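Local coordinates for Alpha/beta hydrolase fold protein (Sphaerobacter thermophilus, PDB 3R0V) that probably acts as a hydrolase of the alpha/beta hydrolase superfamily, its natural substrate unidentified, and binds D-malate in a pocket in the crystal, at residues Y121-R127 against A219-T224; R147-V151 against E179-L185; T209-G215 against N234-L240. Where two conformers were deposited one is given. Residue numbers count along the deposited sequence, not the author numbering.

Contact 1 of 3, residues Y121-R127 against A219-T224; sequences YAVDDSR and AWIRHT
In this alpha/beta hydrolase fold, the loop that leaves strand 111-117 and leads to helix 134-143 is laid against the first turns of helix 219-231. The loop is extended through Y121 and A122, then closes a type I turn from D124 to R127; CA atoms approach to 5.2 Å at R127 and W220 and 5.7 Å at V123 and T224. W220, chi1 p, offers its six-membered ring to the all-trans side chain of R127: the guanidinium stacks at 20° between planes, CZ lies 4.0 Å from the W220 ring centroid in a cation-pi contact, and R127 NH1 is held by the carbonyl of P120. D124 (p) forms an Asx turn, OD2 accepting from S126 N (2.9 Å) and S126 OG (2.6 Å), while H223, chi1 m, donates from ND1 to D124 OD1 at 2.9 Å. Water 1 joins V123 N, D124 OD1 and W220 O. T224, chi1 m, closes the far end, OG1 donating to Y121 O at 2.7 Å.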
ATOM      1  N   TYR A 121      -5.423  -8.942  -1.272  1.00 10.33           N
ATOM      2  CA  TYR A 121      -6.729  -9.578  -1.130  1.00  9.86           C
ATOM      3  C   TYR A 121      -6.541 -11.076  -1.324  1.00 12.52           C
ATOM      4  O   TYR A 121      -5.495 -11.526  -1.774  1.00 13.23           O
ATOM      5  CB  TYR A 121      -7.742  -9.032  -2.141  1.00 11.35           C
ATOM      6  CG  TYR A 121      -8.113  -7.600  -1.879  1.00 10.97           C
ATOM      7  CD1 TYR A 121      -9.084  -7.291  -0.942  1.00 12.14           C
ATOM      8  CD2 TYR A 121      -7.474  -6.555  -2.547  1.00 12.84           C
ATOM      9  CE1 TYR A 121      -9.425  -5.974  -0.675  1.00 11.76           C
ATOM     10  CE2 TYR A 121      -7.814  -5.241  -2.292  1.00 13.13           C
ATOM     11  CZ  TYR A 121      -8.785  -4.961  -1.353  1.00 10.92           C
ATOM     12  OH  TYR A 121      -9.098  -3.641  -1.097  1.00 13.61           O
ATOM     13  N   ALA A 122      -7.563 -11.847  -0.972  1.00 12.92           N
ATOM     14  CA  ALA A 122      -7.530 -13.294  -1.124  1.00 11.80           C
ATOM     15  C   ALA A 122      -8.728 -13.733  -1.943  1.00 12.92           C
ATOM     16  O   ALA A 122      -9.848 -13.290  -1.680  1.00 15.11           O
ATOM     17  CB  ALA A 122      -7.567 -13.958   0.247  1.00 17.15           C
ATOM     18  N   VAL A 123      -8.511 -14.601  -2.930  1.00 12.94           N
ATOM     19  CA  VAL A 123      -9.618 -15.098  -3.740  1.00 13.43           C
ATOM     20  C   VAL A 123      -9.723 -16.620  -3.791  1.00 13.10           C
ATOM     21  O   VAL A 123     -10.607 -17.147  -4.455  1.00 16.28           O
ATOM     22  CB  VAL A 123      -9.543 -14.579  -5.182  1.00 12.77           C
ATOM     23  CG1 VAL A 123      -9.618 -13.057  -5.185  1.00 14.41           C
ATOM     24  CG2 VAL A 123      -8.258 -15.070  -5.865  1.00 14.37           C
ATOM     25  N   ASP A 124      -8.824 -17.321  -3.110  1.00 12.13           N
ATOM     26  CA  ASP A 124      -8.825 -18.785  -3.160  1.00 13.36           C
ATOM     27  C   ASP A 124      -8.078 -19.381  -1.969  1.00 15.69           C
ATOM     28  O   ASP A 124      -7.423 -18.663  -1.207  1.00 14.73           O
ATOM     29  CB  ASP A 124      -8.212 -19.268  -4.479  1.00 16.73           C
ATOM     30  CG  ASP A 124      -6.706 -19.077  -4.533  1.00 16.57           C
ATOM     31  OD1 ASP A 124      -6.236 -17.929  -4.720  1.00 23.56           O
ATOM     32  OD2 ASP A 124      -5.967 -20.082  -4.405  1.00 22.06           O
ATOM     33  N   ASP A 125      -8.166 -20.699  -1.825  1.00 14.14           N
ATOM     34  CA  ASP A 125      -7.601 -21.382  -0.668  1.00 14.67           C
ATOM     35  C   ASP A 125      -6.078 -21.531  -0.686  1.00 16.21           C
ATOM     36  O   ASP A 125      -5.504 -21.993   0.299  1.00 17.84           O
ATOM     37  CB  ASP A 125      -8.221 -22.776  -0.508  1.00 15.92           C
ATOM     38  CG  ASP A 125      -9.644 -22.748   0.040  1.00 16.88           C
ATOM     39  OD1 ASP A 125     -10.187 -21.676   0.367  1.00 18.32           O
ATOM     40  OD2 ASP A 125     -10.216 -23.853   0.178  1.00 17.93           O
ATOM     41  N   SER A 126      -5.413 -21.134  -1.768  1.00 15.48           N
ATOM     42  CA  SER A 126      -3.948 -21.234  -1.802  1.00 17.00           C
ATOM     43  C   SER A 126      -3.288 -20.250  -0.834  1.00 17.29           C
ATOM     44  O   SER A 126      -2.110 -20.373  -0.532  1.00 21.32           O
ATOM     45  CB  SER A 126      -3.384 -21.058  -3.216  1.00 20.04           C
ATOM     46  OG  SER A 126      -3.487 -19.713  -3.649  1.00 20.35           O
ATOM     47  N   ARG A 127      -4.051 -19.271  -0.356  1.00 15.07           N
ATOM     48  CA  ARG A 127      -3.579 -18.423   0.734  1.00 15.91           C
ATOM     49  C   ARG A 127      -3.859 -19.113   2.059  1.00 16.59           C
ATOM     50  O   ARG A 127      -4.975 -19.571   2.291  1.00 18.30           O
ATOM     51  CB  ARG A 127      -4.267 -17.064   0.720  1.00 15.48           C
ATOM     52  CG  ARG A 127      -3.737 -16.152   1.807  1.00 15.06           C
ATOM     53  CD  ARG A 127      -4.307 -14.774   1.706  1.00 17.44           C
ATOM     54  NE  ARG A 127      -3.771 -13.895   2.737  1.00 15.45           N
ATOM     55  CZ  ARG A 127      -3.970 -12.582   2.759  1.00 14.42           C
ATOM     56  NH1 ARG A 127      -4.681 -11.997   1.795  1.00 13.48           N
ATOM     57  NH2 ARG A 127      -3.461 -11.853   3.731  1.00 15.41           N
ATOM     58  N   ALA A 219       1.355 -17.926  -5.151  1.00 11.23           N
ATOM     59  CA  ALA A 219       0.230 -18.214  -6.029  1.00 10.31           C
ATOM     60  C   ALA A 219      -0.994 -17.375  -5.679  1.00 11.74           C
ATOM     61  O   ALA A 219      -1.703 -16.881  -6.560  1.00 12.06           O
ATOM     62  CB  ALA A 219      -0.117 -19.704  -5.995  1.00 13.41           C
ATOM     63  N   TRP A 220      -1.263 -17.206  -4.395  1.00 10.80           N
ATOM     64  CA  TRP A 220      -2.484 -16.503  -4.024  1.00 10.82           C
ATOM     65  C   TRP A 220      -2.488 -15.042  -4.447  1.00  9.97           C
ATOM     66  O   TRP A 220      -3.546 -14.487  -4.764  1.00 11.30           O
ATOM     67  CB  TRP A 220      -2.791 -16.657  -2.534  1.00 12.33           C
ATOM     68  CG  TRP A 220      -1.838 -16.012  -1.560  1.00  9.70           C
ATOM     69  CD1 TRP A 220      -0.784 -16.603  -0.910  1.00 12.08           C
ATOM     70  CD2 TRP A 220      -1.907 -14.669  -1.064  1.00 10.37           C
ATOM     71  NE1 TRP A 220      -0.188 -15.706  -0.058  1.00 12.56           N
ATOM     72  CE2 TRP A 220      -0.855 -14.511  -0.132  1.00 12.44           C
ATOM     73  CE3 TRP A 220      -2.747 -13.584  -1.323  1.00 11.73           C
ATOM     74  CZ2 TRP A 220      -0.624 -13.302   0.543  1.00 13.04           C
ATOM     75  CZ3 TRP A 220      -2.518 -12.387  -0.657  1.00 12.83           C
ATOM     76  CH2 TRP A 220      -1.463 -12.257   0.265  1.00 13.29           C
ATOM     77  N   ILE A 221      -1.310 -14.424  -4.466  1.00 10.39           N
ATOM     78  CA  ILE A 221      -1.182 -13.062  -4.962  1.00  9.63           C
ATOM     79  C   ILE A 221      -1.421 -12.995  -6.474  1.00 10.40           C
ATOM     80  O   ILE A 221      -2.080 -12.070  -6.957  1.00 11.19           O
ATOM     81  CB  ILE A 221       0.200 -12.487  -4.599  1.00 11.03           C
ATOM     82  CG1 ILE A 221       0.212 -12.031  -3.138  1.00 10.95           C
ATOM     83  CG2 ILE A 221       0.611 -11.345  -5.537  1.00 12.34           C
ATOM     84  CD1 ILE A 221      -0.603 -10.751  -2.890  1.00 12.06           C
ATOM     85  N   ARG A 222      -0.894 -13.959  -7.222  1.00 10.39           N
ATOM     86  CA  ARG A 222      -1.182 -14.001  -8.659  1.00 10.12           C
ATOM     87  C   ARG A 222      -2.673 -14.114  -8.901  1.00 11.35           C
ATOM     88  O   ARG A 222      -3.217 -13.432  -9.768  1.00 11.48           O
ATOM     89  CB  ARG A 222      -0.488 -15.179  -9.349  1.00 11.64           C
ATOM     90  CG  ARG A 222       1.032 -15.169  -9.285  1.00 12.31           C
ATOM     91  CD  ARG A 222       1.593 -16.145 -10.333  1.00 12.83           C
ATOM     92  NE  ARG A 222       1.012 -17.485 -10.215  1.00 14.87           N
ATOM     93  CZ  ARG A 222       1.561 -18.489  -9.533  1.00 14.28           C
ATOM     94  NH1 ARG A 222       2.732 -18.340  -8.924  1.00 12.93           N
ATOM     95  NH2 ARG A 222       0.935 -19.652  -9.479  1.00 13.26           N
ATOM     96  N   HIS A 223      -3.340 -14.995  -8.165  1.00 10.47           N
ATOM     97  CA  HIS A 223      -4.762 -15.200  -8.423  1.00 10.58           C
ATOM     98  C   HIS A 223      -5.562 -13.939  -8.116  1.00 10.61           C
ATOM     99  O   HIS A 223      -6.496 -13.607  -8.843  1.00 11.27           O
ATOM    100  CB  HIS A 223      -5.307 -16.380  -7.627  1.00 11.74           C
ATOM    101  CG  HIS A 223      -4.562 -17.650  -7.863  1.00 12.93           C
ATOM    102  ND1 HIS A 223      -4.546 -18.674  -6.945  1.00 15.44           N
ATOM    103  CD2 HIS A 223      -3.786 -18.051  -8.897  1.00 16.70           C
ATOM    104  CE1 HIS A 223      -3.800 -19.662  -7.408  1.00 16.20           C
ATOM    105  NE2 HIS A 223      -3.338 -19.316  -8.597  1.00 17.19           N
ATOM    106  N   THR A 224      -5.209 -13.258  -7.033  1.00 10.23           N
ATOM    107  CA  THR A 224      -5.845 -11.989  -6.704  1.00 10.13           C
ATOM    108  C   THR A 224      -5.617 -10.952  -7.789  1.00  9.99           C
ATOM    109  O   THR A 224      -6.550 -10.256  -8.196  1.00 11.39           O
ATOM    110  CB  THR A 224      -5.341 -11.507  -5.356  1.00 10.87           C
ATOM    111  OG1 THR A 224      -5.878 -12.379  -4.354  1.00 12.61           O
ATOM    112  CG2 THR A 224      -5.778 -10.058  -5.090  1.00 12.70           C
TER
HETATM  113  O   HOH W   1      -5.872 -15.552  -3.435  1.00 15.25           O
HETATM  114  O   HOH W   2      -0.135 -19.379  -2.523  1.00 16.26           O

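Contact 2 of 3, residues R147-V151 against E179-L185; sequences RGDAV and EAVAHTL
R147, the residue most covered here, reaches from the first turn of helix 147-158 to the backbone around E179, its CA 5.2 Å from that of E179. With chi1 m and chi2 and chi3 trans, its side chain carries NH1 to E179 O, a 2.9 Å hydrogen bond, and to a weak one with H183 ND1 at 3.3 Å; H183 NE2 in turn donates to the carbonyl of G59. Past V181 the chain makes a 3-10 turn, 182-184, and A182 CB packs 4.1 Å from R147 CB. E179 (chi1 m, chi2 t) brings OE2 to 3.3 Å from G148 CA; a CB on residue 148 would clash there. V151, chi1 t, places CG2 4.0 Å from A182 CB, and A150 CB sits 4.3 Å from L185 CD1. L142 and L138 of helix 134-143 cover this apolar side. This packing joins helix 147-158 to the 179-185 segment within the helical cap inserted between strands 111-117 and 209-213, over the malate pocket of the alpha/beta hydrolase fold.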
ATOM      1  N   ARG A 147       6.587  -5.061  19.945  1.00 11.92           N
ATOM      2  CA  ARG A 147       6.429  -4.518  18.596  0.51 13.09           C
ATOM      3  C   ARG A 147       7.041  -5.408  17.535  1.00 13.91           C
ATOM      4  O   ARG A 147       6.464  -5.620  16.457  1.00 13.40           O
ATOM      5  CB  ARG A 147       7.048  -3.124  18.514  0.51 12.89           C
ATOM      6  CG  ARG A 147       6.206  -2.095  19.197  0.51 15.32           C
ATOM      7  CD  ARG A 147       6.859  -0.737  19.255  0.51 15.16           C
ATOM      8  NE  ARG A 147       5.867   0.216  19.725  0.51 16.44           N
ATOM      9  CZ  ARG A 147       5.160   1.010  18.930  0.51 13.92           C
ATOM     10  NH1 ARG A 147       5.356   0.999  17.616  0.51 12.56           N
ATOM     11  NH2 ARG A 147       4.260   1.827  19.458  0.51 20.06           N
ATOM     12  N   GLY A 148       8.222  -5.937  17.835  1.00 14.23           N
ATOM     13  CA  GLY A 148       8.865  -6.875  16.941  1.00 13.02           C
ATOM     14  C   GLY A 148       8.006  -8.114  16.745  1.00 13.26           C
ATOM     15  O   GLY A 148       7.815  -8.575  15.614  1.00 12.66           O
ATOM     16  N   ASP A 149       7.459  -8.637  17.840  1.00 11.08           N
ATOM     17  CA  ASP A 149       6.621  -9.825  17.739  1.00 10.64           C
ATOM     18  C   ASP A 149       5.335  -9.523  16.969  1.00 11.02           C
ATOM     19  O   ASP A 149       4.828 -10.394  16.265  1.00 11.09           O
ATOM     20  CB  ASP A 149       6.304 -10.396  19.121  1.00 12.20           C
ATOM     21  CG  ASP A 149       7.530 -10.963  19.819  1.00 13.84           C
ATOM     22  OD1 ASP A 149       8.593 -11.075  19.181  1.00 15.72           O
ATOM     23  OD2 ASP A 149       7.413 -11.317  21.014  1.00 15.78           O
ATOM     24  N   ALA A 150       4.817  -8.301  17.093  1.00 10.30           N
ATOM     25  CA  ALA A 150       3.652  -7.891  16.303  1.00 10.54           C
ATOM     26  C   ALA A 150       3.961  -7.890  14.807  1.00 10.20           C
ATOM     27  O   ALA A 150       3.168  -8.369  14.003  1.00 11.39           O
ATOM     28  CB  ALA A 150       3.152  -6.518  16.745  1.00 11.22           C
ATOM     29  N   VAL A 151       5.128  -7.376  14.433  1.00 10.59           N
ATOM     30  CA  VAL A 151       5.539  -7.415  13.032  1.00 10.95           C
ATOM     31  C   VAL A 151       5.692  -8.857  12.548  1.00 10.90           C
ATOM     32  O   VAL A 151       5.215  -9.198  11.470  1.00 12.27           O
ATOM     33  CB  VAL A 151       6.859  -6.653  12.807  1.00 12.29           C
ATOM     34  CG1 VAL A 151       7.298  -6.778  11.345  1.00 12.84           C
ATOM     35  CG2 VAL A 151       6.691  -5.181  13.190  1.00 11.96           C
ATOM     36  N   GLU A 179       9.223  -1.807  13.438  1.00 13.24           N
ATOM     37  CA  GLU A 179       8.802  -1.846  14.831  1.00 11.67           C
ATOM     38  C   GLU A 179       8.253  -0.495  15.274  1.00 12.05           C
ATOM     39  O   GLU A 179       7.250  -0.427  15.993  1.00 13.72           O
ATOM     40  CB  GLU A 179       9.963  -2.247  15.746  1.00 13.60           C
ATOM     41  CG  GLU A 179      10.380  -3.695  15.629  1.00 14.96           C
ATOM     42  CD  GLU A 179      11.607  -4.022  16.469  1.00 20.48           C
ATOM     43  OE1 GLU A 179      12.521  -3.176  16.547  1.00 31.75           O
ATOM     44  OE2 GLU A 179      11.663  -5.130  17.037  1.00 20.63           O
ATOM     45  N   ALA A 180       8.911   0.580  14.848  1.00 12.98           N
ATOM     46  CA  ALA A 180       8.494   1.918  15.262  1.00 13.54           C
ATOM     47  C   ALA A 180       7.056   2.248  14.866  1.00 14.58           C
ATOM     48  O   ALA A 180       6.374   3.010  15.558  1.00 15.58           O
ATOM     49  CB  ALA A 180       9.454   2.974  14.716  1.00 13.85           C
ATOM     50  N   VAL A 181       6.588   1.682  13.758  1.00 12.11           N
ATOM     51  CA  VAL A 181       5.227   1.959  13.303  1.00 13.09           C
ATOM     52  C   VAL A 181       4.304   0.746  13.431  1.00 11.67           C
ATOM     53  O   VAL A 181       3.228   0.722  12.837  1.00 12.95           O
ATOM     54  CB  VAL A 181       5.185   2.522  11.856  1.00 12.09           C
ATOM     55  CG1 VAL A 181       5.879   3.884  11.801  1.00 15.30           C
ATOM     56  CG2 VAL A 181       5.821   1.563  10.881  1.00 15.32           C
ATOM     57  N   ALA A 182       4.693  -0.232  14.246  1.00 11.66           N
ATOM     58  CA  ALA A 182       3.867  -1.426  14.424  1.00 12.15           C
ATOM     59  C   ALA A 182       2.470  -1.125  14.970  1.00 10.91           C
ATOM     60  O   ALA A 182       1.524  -1.882  14.727  1.00 11.15           O
ATOM     61  CB  ALA A 182       4.587  -2.441  15.301  1.00 12.42           C
ATOM     62  N   HIS A 183       2.324  -0.026  15.711  1.00 10.48           N
ATOM     63  CA  HIS A 183       1.005   0.330  16.241  1.00 10.64           C
ATOM     64  C   HIS A 183      -0.016   0.604  15.116  1.00 12.96           C
ATOM     65  O   HIS A 183      -1.217   0.659  15.379  1.00 12.98           O
ATOM     66  CB  HIS A 183       1.102   1.562  17.149  1.00 12.53           C
ATOM     67  CG  HIS A 183       1.672   2.753  16.460  1.00 14.24           C
ATOM     68  ND1 HIS A 183       3.021   2.883  16.208  1.00 15.76           N
ATOM     69  CD2 HIS A 183       1.083   3.864  15.957  1.00 13.65           C
ATOM     70  CE1 HIS A 183       3.238   4.023  15.572  1.00 14.67           C
ATOM     71  NE2 HIS A 183       2.076   4.634  15.404  1.00 14.13           N
ATOM     72  N   THR A 184       0.454   0.802  13.875  1.00  9.49           N
ATOM     73  CA  THR A 184      -0.469   1.018  12.746  1.00 11.04           C
ATOM     74  C   THR A 184      -0.915  -0.269  12.042  1.00 11.40           C
ATOM     75  O   THR A 184      -1.717  -0.224  11.114  1.00 11.37           O
ATOM     76  CB  THR A 184       0.099   2.003  11.690  1.00 11.24           C
ATOM     77  OG1 THR A 184       1.255   1.450  11.053  1.00 10.75           O
ATOM     78  CG2 THR A 184       0.457   3.346  12.329  1.00 11.61           C
ATOM     79  N   LEU A 185      -0.400  -1.417  12.469  1.00 10.68           N
ATOM     80  CA  LEU A 185      -0.821  -2.665  11.844  1.00  9.92           C
ATOM     81  C   LEU A 185      -2.343  -2.884  11.884  1.00 11.40           C
ATOM     82  O   LEU A 185      -2.913  -3.383  10.912  1.00 11.75           O
ATOM     83  CB  LEU A 185      -0.071  -3.865  12.434  1.00 10.97           C
ATOM     84  CG  LEU A 185       1.389  -4.003  11.989  1.00 10.51           C
ATOM     85  CD1 LEU A 185       2.169  -4.955  12.903  1.00 11.54           C
ATOM     86  CD2 LEU A 185       1.503  -4.425  10.525  1.00 13.92           C
TER

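Contact 3 of 3, residues T209-G215 against N234-L240; sequences TLVMDGG and NARYVTL
L210, M212 (a selenomethionine), V238 and L240 form the apolar centre of this strand pair. L210, chi1 t and chi2 p, brings CD1 to 3.5 Å from V238 CG2; M212 CG lies 4.1 Å from V238 CB, and its SE is 4.0 Å from L240 CD2. Helix 249-260 covers L210 and L240 through V255. On the other face T209, V211, A235 and Y237 alternate with them, T209 CB and A235 CB 4.0 Å apart, and A225 of helix 219-231 packs on V211 and Y237.

The backbones run parallel in extended conformation, strand axes 4.7 Å apart at closest approach and crossing at -23°. Register is T209 with A235, L210 with R236, V211 with Y237, M212 with V238 and D213 with T239. Odd-numbered residues of strand 209-213 make the interstrand bonds: T209 N to N234 O (2.9 Å), R236 N to T209 O (3.0 Å), V211 N to R236 O (2.8 Å), V238 N to V211 O (2.9 Å), D213 N to V238 O (3.0 Å) and L240 N to D213 O (2.8 Å).

At the C-terminal end D213, chi1 p, turns its carboxylate toward the neighbouring strand. Y237 (chi1 t) donates from OH to D213 OD2 at 2.7 Å, and T239 OG1 lies 2.8 Å from D213 OD1. Water 3 donates to D213 OD2 and T239 OG1, completing the polar edge. With helix 219-231 as the connection, this is a beta-alpha-beta unit, the last two strands of the alpha/beta hydrolase sheet, 235-239 forming its edge.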
ATOM      1  N   THR A 209      -6.333   1.330 -15.276  1.00 12.71           N
ATOM      2  CA  THR A 209      -5.755   0.689 -14.103  1.00 12.24           C
ATOM      3  C   THR A 209      -4.729  -0.359 -14.513  1.00 12.62           C
ATOM      4  O   THR A 209      -4.877  -1.043 -15.529  1.00 15.20           O
ATOM      5  CB  THR A 209      -6.855   0.050 -13.222  1.00 13.85           C
ATOM      6  OG1 THR A 209      -7.732   1.079 -12.756  1.00 16.08           O
ATOM      7  CG2 THR A 209      -6.262  -0.649 -11.999  1.00 15.13           C
ATOM      8  N   LEU A 210      -3.677  -0.460 -13.712  1.00 11.32           N
ATOM      9  CA  LEU A 210      -2.611  -1.434 -13.917  1.00 12.26           C
ATOM     10  C   LEU A 210      -2.419  -2.228 -12.633  1.00 10.98           C
ATOM     11  O   LEU A 210      -2.227  -1.644 -11.573  1.00 12.50           O
ATOM     12  CB  LEU A 210      -1.327  -0.702 -14.277  1.00 13.37           C
ATOM     13  CG  LEU A 210      -0.037  -1.508 -14.245  1.00 20.43           C
ATOM     14  CD1 LEU A 210      -0.132  -2.606 -15.264  1.00 21.68           C
ATOM     15  CD2 LEU A 210       1.152  -0.614 -14.530  1.00 20.68           C
ATOM     16  N   VAL A 211      -2.507  -3.551 -12.730  1.00 11.28           N
ATOM     17  CA  VAL A 211      -2.340  -4.417 -11.575  1.00 11.95           C
ATOM     18  C   VAL A 211      -1.065  -5.213 -11.786  1.00 12.95           C
ATOM     19  O   VAL A 211      -0.913  -5.875 -12.813  1.00 13.45           O
ATOM     20  CB  VAL A 211      -3.510  -5.396 -11.444  1.00 12.28           C
ATOM     21  CG1 VAL A 211      -3.334  -6.231 -10.175  1.00 16.90           C
ATOM     22  CG2 VAL A 211      -4.838  -4.661 -11.410  1.00 14.67           C
HETATM   23  N   MSE A 212      -0.140  -5.131 -10.842  1.00 11.95           N
HETATM   24  CA  MSE A 212       1.164  -5.770 -11.001  1.00 13.69           C
HETATM   25  C   MSE A 212       1.424  -6.772  -9.908  1.00 13.26           C
HETATM   26  O   MSE A 212       1.020  -6.579  -8.766  1.00 13.66           O
HETATM   27  CB  MSE A 212       2.288  -4.738 -10.950  1.00 14.76           C
HETATM   28  CG  MSE A 212       2.503  -3.950 -12.234  1.00 18.98           C
HETATM   29 SE   MSE A 212       3.596  -2.370 -11.893  0.54 19.88          SE
HETATM   30  CE  MSE A 212       2.266  -1.514 -10.898  1.00 10.33           C
ATOM     31  N   ASP A 213       2.123  -7.841 -10.269  1.00 13.24           N
ATOM     32  CA  ASP A 213       2.741  -8.710  -9.282  1.00 14.50           C
ATOM     33  C   ASP A 213       4.180  -8.957  -9.692  1.00 14.59           C
ATOM     34  O   ASP A 213       4.630  -8.453 -10.724  1.00 15.76           O
ATOM     35  CB  ASP A 213       1.944 -10.003  -9.037  1.00 15.23           C
ATOM     36  CG  ASP A 213       1.776 -10.856 -10.281  1.00 20.02           C
ATOM     37  OD1 ASP A 213       2.385 -10.559 -11.329  1.00 18.16           O
ATOM     38  OD2 ASP A 213       1.017 -11.855 -10.203  1.00 22.41           O
ATOM     39  N   GLY A 214       4.909  -9.679  -8.853  1.00 21.65           N
ATOM     40  CA  GLY A 214       6.335  -9.866  -9.047  1.00 23.30           C
ATOM     41  C   GLY A 214       6.669 -11.317  -9.316  1.00 19.14           C
ATOM     42  O   GLY A 214       5.835 -12.212  -9.145  1.00 18.35           O
ATOM     43  N   GLY A 215       7.900 -11.554  -9.741  1.00 15.45           N
ATOM     44  CA  GLY A 215       8.335 -12.892 -10.088  1.00 16.95           C
ATOM     45  C   GLY A 215       8.395 -13.884  -8.938  1.00 15.89           C
ATOM     46  O   GLY A 215       8.475 -15.087  -9.185  1.00 20.49           O
ATOM     47  N   ASN A 234     -11.273  -1.442 -16.997  1.00 15.97           N
ATOM     48  CA  ASN A 234     -10.187  -0.991 -17.845  1.00 19.59           C
ATOM     49  C   ASN A 234      -8.835  -1.267 -17.210  1.00 20.96           C
ATOM     50  O   ASN A 234      -8.054  -0.344 -16.960  1.00 24.54           O
ATOM     51  CB  ASN A 234     -10.371   0.485 -18.195  1.00 20.62           C
ATOM     52  CG  ASN A 234     -11.749   0.766 -18.791  1.00 32.44           C
ATOM     53  OD1 ASN A 234     -12.149   0.140 -19.777  1.00 32.74           O
ATOM     54  ND2 ASN A 234     -12.492   1.681 -18.173  1.00 26.93           N
ATOM     55  N   ALA A 235      -8.564  -2.548 -16.960  1.00 17.10           N
ATOM     56  CA  ALA A 235      -7.358  -2.926 -16.232  1.00 13.87           C
ATOM     57  C   ALA A 235      -6.502  -3.926 -16.974  1.00 17.66           C
ATOM     58  O   ALA A 235      -7.007  -4.837 -17.630  1.00 20.86           O
ATOM     59  CB  ALA A 235      -7.714  -3.485 -14.875  1.00 14.15           C
ATOM     60  N   ARG A 236      -5.194  -3.755 -16.849  1.00 14.28           N
ATOM     61  CA  ARG A 236      -4.263  -4.756 -17.352  1.00 15.64           C
ATOM     62  C   ARG A 236      -3.480  -5.370 -16.209  1.00 15.06           C
ATOM     63  O   ARG A 236      -3.374  -4.788 -15.122  1.00 15.99           O
ATOM     64  CB  ARG A 236      -3.296  -4.142 -18.349  1.00 19.35           C
ATOM     65  CG  ARG A 236      -3.942  -3.743 -19.664  1.00 24.59           C
ATOM     66  CD  ARG A 236      -2.878  -3.249 -20.620  1.00 27.92           C
ATOM     67  NE  ARG A 236      -3.436  -2.725 -21.861  1.00 31.16           N
ATOM     68  CZ  ARG A 236      -2.697  -2.229 -22.847  1.00 34.44           C
ATOM     69  NH1 ARG A 236      -1.376  -2.198 -22.728  1.00 27.69           N
ATOM     70  NH2 ARG A 236      -3.273  -1.767 -23.950  1.00 38.72           N
ATOM     71  N   TYR A 237      -2.918  -6.540 -16.474  1.00 16.03           N
ATOM     72  CA  TYR A 237      -2.215  -7.329 -15.474  1.00 14.94           C
ATOM     73  C   TYR A 237      -0.791  -7.586 -15.954  1.00 13.80           C
ATOM     74  O   TYR A 237      -0.586  -8.221 -16.990  1.00 15.63           O
ATOM     75  CB  TYR A 237      -2.979  -8.649 -15.271  1.00 15.00           C
ATOM     76  CG  TYR A 237      -2.293  -9.715 -14.450  1.00 16.84           C
ATOM     77  CD1 TYR A 237      -1.402  -9.397 -13.424  1.00 18.73           C
ATOM     78  CD2 TYR A 237      -2.543 -11.059 -14.706  1.00 16.99           C
ATOM     79  CE1 TYR A 237      -0.782 -10.401 -12.683  1.00 17.85           C
ATOM     80  CE2 TYR A 237      -1.935 -12.054 -13.981  1.00 19.38           C
ATOM     81  CZ  TYR A 237      -1.057 -11.728 -12.968  1.00 15.36           C
ATOM     82  OH  TYR A 237      -0.455 -12.742 -12.249  1.00 19.16           O
ATOM     83  N   VAL A 238       0.194  -7.091 -15.210  1.00 11.96           N
ATOM     84  CA  VAL A 238       1.595  -7.254 -15.573  1.00 13.12           C
ATOM     85  C   VAL A 238       2.338  -7.999 -14.476  1.00 13.15           C
ATOM     86  O   VAL A 238       2.191  -7.691 -13.286  1.00 14.66           O
ATOM     87  CB  VAL A 238       2.287  -5.883 -15.797  1.00 13.97           C
ATOM     88  CG1 VAL A 238       3.787  -6.051 -16.055  1.00 15.58           C
ATOM     89  CG2 VAL A 238       1.632  -5.132 -16.935  1.00 18.98           C
ATOM     90  N   THR A 239       3.146  -8.981 -14.869  1.00 11.11           N
ATOM     91  CA  THR A 239       4.072  -9.618 -13.935  1.00 12.19           C
ATOM     92  C   THR A 239       5.461  -9.042 -14.179  1.00 12.08           C
ATOM     93  O   THR A 239       5.988  -9.104 -15.294  1.00 12.45           O
ATOM     94  CB  THR A 239       4.122 -11.150 -14.114  1.00 13.67           C
ATOM     95  OG1 THR A 239       2.812 -11.691 -13.905  1.00 15.45           O
ATOM     96  CG2 THR A 239       5.105 -11.775 -13.135  1.00 13.29           C
ATOM     97  N   LEU A 240       6.046  -8.458 -13.143  1.00 13.33           N
ATOM     98  CA  LEU A 240       7.342  -7.805 -13.274  1.00 12.66           C
ATOM     99  C   LEU A 240       8.475  -8.797 -13.454  1.00 13.75           C
ATOM    100  O   LEU A 240       8.311  -9.989 -13.173  1.00 15.57           O
ATOM    101  CB  LEU A 240       7.610  -6.913 -12.070  1.00 13.96           C
ATOM    102  CG  LEU A 240       6.572  -5.826 -11.819  1.00 14.41           C
ATOM    103  CD1 LEU A 240       7.005  -5.050 -10.581  1.00 17.60           C
ATOM    104  CD2 LEU A 240       6.419  -4.899 -13.015  1.00 15.07           C
TER
HETATM  105  O   HOH W   3       2.479 -13.670 -11.999  1.00 23.98           O

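Contacts 1 and 3 share one beta-alpha-beta unit: helix 219-231, which carries W220 and H223 in contact 1, connects the two strands of contact 3, and R222 CG touches D213 OD2 at 3.4 Å where they meet. Contact 2 stands apart in the helical region, its nearest atoms about 11 Å from contact 1 and about 19 Å from contact 3. All three are partly buried, yet their chemistry differs. Contact 3 depends on regular backbone bonds between strands; contact 1 is mainly side-chain work, with an arginine-tryptophan stack, a histidine-aspartate bond and water; contact 2 combines alanine, valine and leucine packing with one arginine bonded to the carbonyl of E179. Contacts 1 and 2 approach the malate site more closely than contact 3.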